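Long-range contacts in protein argonaute (Marinitoga piezophila, PDB 5I4A), which uses short 5'-hydroxyl RNA guides to bind complementary targets and cleaves single-stranded DNA, possibly in defence against mobile genetic elements: residues 541-546 with 582-587; 547-552 with 568-573. One frame throughout, in Å; residues are numbered along the deposited sequence.

Contact 1 (541-546 with 582-587); sequences TLVEVN and VEVKIL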
loop_
_atom_site.group_PDB
_atom_site.type_symbol
_atom_site.label_atom_id
_atom_site.label_comp_id
_atom_site.label_asym_id
_atom_site.label_seq_id
_atom_site.Cartn_x
_atom_site.Cartn_y
_atom_site.Cartn_z
ATOM N N THR A 541 19.022 -12.711 -1.628
ATOM C CA THR A 541 17.710 -13.333 -1.706
ATOM C C THR A 541 16.766 -12.368 -2.408
ATOM O O THR A 541 16.840 -11.154 -2.197
ATOM C CB THR A 541 17.167 -13.700 -0.318
ATOM O OG1 THR A 541 15.820 -14.173 -0.441
ATOM C CG2 THR A 541 17.199 -12.493 0.618
ATOM N N LEU A 542 15.895 -12.911 -3.250
ATOM C CA LEU A 542 14.919 -12.125 -3.997
ATOM C C LEU A 542 13.542 -12.375 -3.405
ATOM O O LEU A 542 13.086 -13.522 -3.347
ATOM C CB LEU A 542 14.948 -12.479 -5.483
ATOM C CG LEU A 542 16.292 -12.164 -6.137
ATOM C CD1 LEU A 542 16.209 -12.280 -7.652
ATOM C CD2 LEU A 542 16.742 -10.777 -5.711
ATOM N N VAL A 543 12.885 -11.303 -2.967
ATOM C CA VAL A 543 11.658 -11.392 -2.189
ATOM C C VAL A 543 10.582 -10.556 -2.863
ATOM O O VAL A 543 10.808 -9.384 -3.188
ATOM C CB VAL A 543 11.875 -10.923 -0.739
ATOM C CG1 VAL A 543 10.589 -11.044 0.046
ATOM C CG2 VAL A 543 12.994 -11.716 -0.078
ATOM N N GLU A 544 9.412 -11.156 -3.071
ATOM C CA GLU A 544 8.246 -10.451 -3.586
ATOM C C GLU A 544 7.288 -10.194 -2.432
ATOM O O GLU A 544 6.895 -11.130 -1.725
ATOM C CB GLU A 544 7.557 -11.255 -4.687
ATOM C CG GLU A 544 8.390 -11.423 -5.941
ATOM C CD GLU A 544 7.673 -12.224 -7.009
ATOM O OE1 GLU A 544 6.698 -12.928 -6.671
ATOM O OE2 GLU A 544 8.081 -12.140 -8.188
ATOM N N VAL A 545 6.921 -8.930 -2.242
ATOM C CA VAL A 545 6.044 -8.506 -1.160
ATOM C C VAL A 545 4.753 -7.976 -1.767
ATOM O O VAL A 545 4.782 -7.094 -2.633
ATOM C CB VAL A 545 6.716 -7.441 -0.276
ATOM C CG1 VAL A 545 5.787 -7.015 0.841
ATOM C CG2 VAL A 545 8.027 -7.968 0.288
ATOM N N ASN A 546 3.624 -8.510 -1.312
ATOM C CA ASN A 546 2.304 -8.096 -1.782
ATOM C C ASN A 546 1.538 -7.535 -0.589
ATOM O O ASN A 546 0.987 -8.291 0.218
ATOM C CB ASN A 546 1.561 -9.261 -2.432
ATOM C CG ASN A 546 0.213 -8.850 -3.008
ATOM O OD1 ASN A 546 -0.138 -7.671 -3.023
ATOM N ND2 ASN A 546 -0.547 -9.827 -3.491
ATOM N N VAL A 582 0.132 -9.206 4.490
ATOM C CA VAL A 582 1.256 -8.884 3.619
ATOM C C VAL A 582 1.903 -10.194 3.199
ATOM O O VAL A 582 2.422 -10.932 4.045
ATOM C CB VAL A 582 2.284 -7.967 4.305
ATOM C CG1 VAL A 582 3.485 -7.768 3.404
ATOM C CG2 VAL A 582 1.654 -6.630 4.660
ATOM N N GLU A 583 1.867 -10.483 1.903
ATOM C CA GLU A 583 2.428 -11.717 1.370
ATOM C C GLU A 583 3.918 -11.554 1.106
ATOM O O GLU A 583 4.363 -10.522 0.600
ATOM C CB GLU A 583 1.716 -12.121 0.080
ATOM C CG GLU A 583 1.008 -13.453 0.161
ATOM C CD GLU A 583 0.400 -13.869 -1.160
ATOM O OE1 GLU A 583 1.133 -14.437 -1.997
ATOM O OE2 GLU A 583 -0.808 -13.618 -1.364
ATOM N N VAL A 584 4.684 -12.583 1.454
ATOM C CA VAL A 584 6.132 -12.595 1.286
ATOM C C VAL A 584 6.500 -13.881 0.559
ATOM O O VAL A 584 6.217 -14.978 1.057
ATOM C CB VAL A 584 6.868 -12.504 2.634
ATOM C CG1 VAL A 584 8.351 -12.303 2.419
ATOM C CG2 VAL A 584 6.293 -11.384 3.490
ATOM N N LYS A 585 7.127 -13.753 -0.609
ATOM C CA LYS A 585 7.488 -14.902 -1.433
ATOM C C LYS A 585 8.977 -14.860 -1.735
ATOM O O LYS A 585 9.452 -13.924 -2.384
ATOM C CB LYS A 585 6.687 -14.923 -2.736
ATOM C CG LYS A 585 7.079 -16.056 -3.673
ATOM C CD LYS A 585 6.405 -15.939 -5.029
ATOM C CE LYS A 585 6.713 -17.152 -5.879
ATOM N NZ LYS A 585 8.170 -17.479 -5.858
ATOM N N ILE A 586 9.706 -15.882 -1.290
ATOM C CA ILE A 586 11.137 -15.997 -1.570
ATOM C C ILE A 586 11.282 -16.507 -3.001
ATOM O O ILE A 586 11.189 -17.708 -3.254
ATOM C CB ILE A 586 11.845 -16.915 -0.571
ATOM C CG1 ILE A 586 11.453 -16.557 0.865
ATOM C CG2 ILE A 586 13.355 -16.818 -0.745
ATOM C CD1 ILE A 586 11.954 -15.201 1.316
ATOM N N LEU A 587 11.506 -15.594 -3.945
ATOM C CA LEU A 587 11.716 -15.999 -5.332
ATOM C C LEU A 587 13.012 -16.783 -5.483
ATOM O O LEU A 587 13.036 -17.855 -6.100
ATOM C CB LEU A 587 11.726 -14.772 -6.244
ATOM C CG LEU A 587 10.473 -14.496 -7.070
ATOM C CD1 LEU A 587 10.779 -13.477 -8.151
ATOM C CD2 LEU A 587 9.939 -15.777 -7.685
#
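The carboxylate of Glu-544 is the flat group most closely packed in this antiparallel strand pair: one of its faces lies under Leu-587, whose CG stands 3.6 Å from Glu-544 CD and whose CD1 comes to 3.0 Å from OE2, a tight approach. Lys-585 CD reaches the other oxygen, OE1, at 3.4 Å from the same side of the plane. OE2 is held by the backbone N of Phe-522, and the extended chain beyond CG carries the group out to that bond. The Asn-546 amide is turned to Asn-548 N through OD1; beside the backbone bonds of this pair, Asn-546 CB meets Glu-583 CB. The Glu-583 carboxylate turns to Thr-549 OG1. The peptide groups pair more regularly. Glu-544 N to Lys-585 O measures 2.9 Å and is nearly straight, 171° at the hydrogen, in the carbonyl plane; Lys-585 N returns a bond to Glu-544 O. Asn-546 and Glu-583 form the next hydrogen-bonded pair: Asn-546 N uses a lone pair of Glu-583 O, while Glu-583 N sits above the carbonyl plane of Asn-546. Leu-587 N to Leu-542 O is weak, bent to 128°. On the other face, Val-543, Val-545, Val-584 and Ile-586 form an apolar surface. Val-543 and Val-584 cross obliquely, their CG1 atoms, each anti to its backbone N, only 3.5 Å apart. Helix 595-605 packs on this face through Ile-602, Ile-599 and Ile-595, and the Val-545 side chain lies about 6 Å from that of Asp-519, probably a manganese ligand in this RNase H fold. On the polar face, Glu-544 OE1 and Lys-585 NZ stay 4.9 Å apart, too far for a salt bridge; the nearby opposite charge and the Phe-522 N-H would probably favour an ionised carboxylate.

Contact 2 (547-552 with 568-573); sequences KNTNIN and TYIYYP
One hydrogen bond joins loop 547-552 to residues 568-573: the Tyr-572 hydroxyl OH donates to Ile-551 O at 2.7 Å. It reaches the carbonyl from above, 54° out of its plane and off the lone pairs, while the oxygen sits at the edge of the ring near the ring plane. With CG anti to the carbonyl carbon (chi1 -64°), Tyr-572 extends its phenol to the backbone of the loop. Beside it Asn-552 OD1 lies 3.7 Å from Tyr-572 CE2, amide and ring planes 43° apart; the ND2 end is bound to Gln-579 O. A phenylalanine here would keep the ring but lack the hydroxyl that bonds Ile-551 O, and would probably weaken the hold of the loop on 568-573. Apolar packing centres on Ile-570, whose extended chain puts CD1 at 3.6 Å from Ile-551 CB and at the same distance from Ile-551 CD1, the two side chains crossing obliquely. Thr-549 CG2 is a looser neighbour, and its OG1, paired with Glu-583, also takes a weak bond from Ile-551 N. Asn-7 of the N-terminal domain binds Asn-550 and Asn-552, and Asn-548 packs on an RNA phosphate. Leu-564 of strand 560-565 touches both isoleucines, and Glu-583 of strand 582-589 borders them too. Across the sheet Tyr-571 turns the other way, edge-to-face with Tyr-603 of helix 595-605.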
loop_
_atom_site.group_PDB
_atom_site.type_symbol
_atom_site.label_atom_id
_atom_site.label_comp_id
_atom_site.label_asym_id
_atom_site.label_seq_id
_atom_site.Cartn_x
_atom_site.Cartn_y
_atom_site.Cartn_z
ATOM N N LYS A 547 1.499 -6.207 -0.482
ATOM C CA LYS A 547 0.746 -5.557 0.582
ATOM C C LYS A 547 -0.759 -5.687 0.394
ATOM O O LYS A 547 -1.513 -5.336 1.306
ATOM C CB LYS A 547 1.125 -4.079 0.661
ATOM C CG LYS A 547 0.553 -3.240 -0.467
ATOM C CD LYS A 547 1.628 -2.392 -1.122
ATOM C CE LYS A 547 1.024 -1.337 -2.033
ATOM N NZ LYS A 547 2.075 -0.440 -2.582
ATOM N N ASN A 548 -1.211 -6.179 -0.760
ATOM C CA ASN A 548 -2.628 -6.274 -1.083
ATOM C C ASN A 548 -3.096 -7.720 -1.217
ATOM O O ASN A 548 -3.944 -8.021 -2.058
ATOM C CB ASN A 548 -2.929 -5.510 -2.373
ATOM C CG ASN A 548 -2.576 -4.039 -2.279
ATOM O OD1 ASN A 548 -2.835 -3.393 -1.264
ATOM N ND2 ASN A 548 -1.975 -3.505 -3.335
ATOM N N THR A 549 -2.556 -8.627 -0.405
ATOM C CA THR A 549 -2.960 -10.022 -0.508
ATOM C C THR A 549 -4.422 -10.178 -0.102
ATOM O O THR A 549 -4.915 -9.494 0.803
ATOM C CB THR A 549 -2.069 -10.926 0.350
ATOM O OG1 THR A 549 -2.428 -12.296 0.132
ATOM C CG2 THR A 549 -2.224 -10.610 1.820
ATOM N N ASN A 550 -5.119 -11.070 -0.799
ATOM C CA ASN A 550 -6.535 -11.319 -0.573
ATOM C C ASN A 550 -6.781 -12.444 0.427
ATOM O O ASN A 550 -7.938 -12.715 0.766
ATOM C CB ASN A 550 -7.217 -11.653 -1.904
ATOM C CG ASN A 550 -8.707 -11.407 -1.877
ATOM O OD1 ASN A 550 -9.162 -10.340 -1.473
ATOM N ND2 ASN A 550 -9.481 -12.400 -2.302
ATOM N N ILE A 551 -5.728 -13.099 0.902
ATOM C CA ILE A 551 -5.871 -14.209 1.837
ATOM C C ILE A 551 -6.084 -13.653 3.236
ATOM O O ILE A 551 -5.282 -12.850 3.730
ATOM C CB ILE A 551 -4.639 -15.124 1.783
ATOM C CG1 ILE A 551 -4.476 -15.702 0.376
ATOM C CG2 ILE A 551 -4.746 -16.228 2.830
ATOM C CD1 ILE A 551 -3.132 -16.354 0.126
ATOM N N ASN A 552 -7.163 -14.078 3.883
ATOM C CA ASN A 552 -7.518 -13.524 5.181
ATOM C C ASN A 552 -8.329 -14.565 5.947
ATOM O O ASN A 552 -8.325 -15.750 5.600
ATOM C CB ASN A 552 -8.260 -12.190 4.995
ATOM C CG ASN A 552 -7.908 -11.177 6.061
ATOM O OD1 ASN A 552 -7.678 -11.533 7.216
ATOM N ND2 ASN A 552 -7.852 -9.909 5.677
ATOM N N THR A 568 6.444 -19.338 0.477
ATOM C CA THR A 568 5.431 -18.289 0.511
ATOM C C THR A 568 4.854 -18.182 1.913
ATOM O O THR A 568 4.327 -19.163 2.447
ATOM C CB THR A 568 4.322 -18.566 -0.506
ATOM O OG1 THR A 568 4.904 -19.103 -1.700
ATOM C CG2 THR A 568 3.596 -17.279 -0.860
ATOM N N TYR A 569 4.948 -16.989 2.500
ATOM C CA TYR A 569 4.406 -16.709 3.822
ATOM C C TYR A 569 3.515 -15.477 3.760
ATOM O O TYR A 569 3.568 -14.687 2.814
ATOM C CB TYR A 569 5.513 -16.473 4.862
ATOM C CG TYR A 569 6.333 -17.692 5.223
ATOM C CD1 TYR A 569 7.227 -18.244 4.318
ATOM C CD2 TYR A 569 6.233 -18.273 6.482
ATOM C CE1 TYR A 569 7.986 -19.349 4.646
ATOM C CE2 TYR A 569 6.992 -19.380 6.821
ATOM C CZ TYR A 569 7.867 -19.912 5.899
ATOM O OH TYR A 569 8.624 -21.011 6.231
ATOM N N ILE A 570 2.692 -15.320 4.795
ATOM C CA ILE A 570 1.869 -14.133 4.987
ATOM C C ILE A 570 2.011 -13.698 6.432
ATOM O O ILE A 570 1.836 -14.510 7.346
ATOM C CB ILE A 570 0.383 -14.387 4.669
ATOM C CG1 ILE A 570 0.214 -14.992 3.284
ATOM C CG2 ILE A 570 -0.415 -13.094 4.771
ATOM C CD1 ILE A 570 -1.224 -15.278 2.951
ATOM N N TYR A 571 2.319 -12.424 6.646
ATOM C CA TYR A 571 2.254 -11.857 7.981
ATOM C C TYR A 571 1.162 -10.800 8.032
ATOM O O TYR A 571 0.861 -10.136 7.034
ATOM C CB TYR A 571 3.606 -11.280 8.430
ATOM C CG TYR A 571 4.033 -9.972 7.796
ATOM C CD1 TYR A 571 3.559 -8.755 8.275
ATOM C CD2 TYR A 571 4.951 -9.951 6.755
ATOM C CE1 TYR A 571 3.959 -7.557 7.711
ATOM C CE2 TYR A 571 5.360 -8.756 6.187
ATOM C CZ TYR A 571 4.860 -7.563 6.667
ATOM O OH TYR A 571 5.263 -6.372 6.106
ATOM N N TYR A 572 0.550 -10.676 9.204
ATOM C CA TYR A 572 -0.500 -9.692 9.451
ATOM C C TYR A 572 0.011 -8.740 10.520
ATOM O O TYR A 572 -0.004 -9.081 11.716
ATOM C CB TYR A 572 -1.797 -10.371 9.890
ATOM C CG TYR A 572 -2.396 -11.269 8.825
ATOM C CD1 TYR A 572 -1.889 -12.543 8.595
ATOM C CD2 TYR A 572 -3.467 -10.842 8.048
ATOM C CE1 TYR A 572 -2.427 -13.363 7.623
ATOM C CE2 TYR A 572 -4.013 -11.655 7.072
ATOM C CZ TYR A 572 -3.489 -12.916 6.864
ATOM O OH TYR A 572 -4.027 -13.734 5.896
ATOM N N PRO A 573 0.489 -7.556 10.147
ATOM C CA PRO A 573 1.104 -6.663 11.134
ATOM C C PRO A 573 0.072 -6.098 12.097
ATOM O O PRO A 573 -1.125 -6.031 11.806
ATOM C CB PRO A 573 1.722 -5.556 10.273
ATOM C CG PRO A 573 0.872 -5.537 9.038
ATOM C CD PRO A 573 0.462 -6.963 8.798
#

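In the fold
From the N terminus, the chain runs through strand 539-546, beside the parallel strand 513-519, and goes straight into loop 547-552. The loop passes along one face of the PIWI sheet; the chain then enters strand 560-565 and comes back through 568-571 to 582-589, which pairs with the first strand. Contact 1 therefore closes a loop of 35 residues, and contact 2, closing 15, is nested inside it. Glu-583 joins the two, its CG packing on Ile-570, while Val-584 N pairs with Tyr-569 O. Together they tie the sheet's centre to its 560-571 hairpin and, through the loop, to the N-terminal domain.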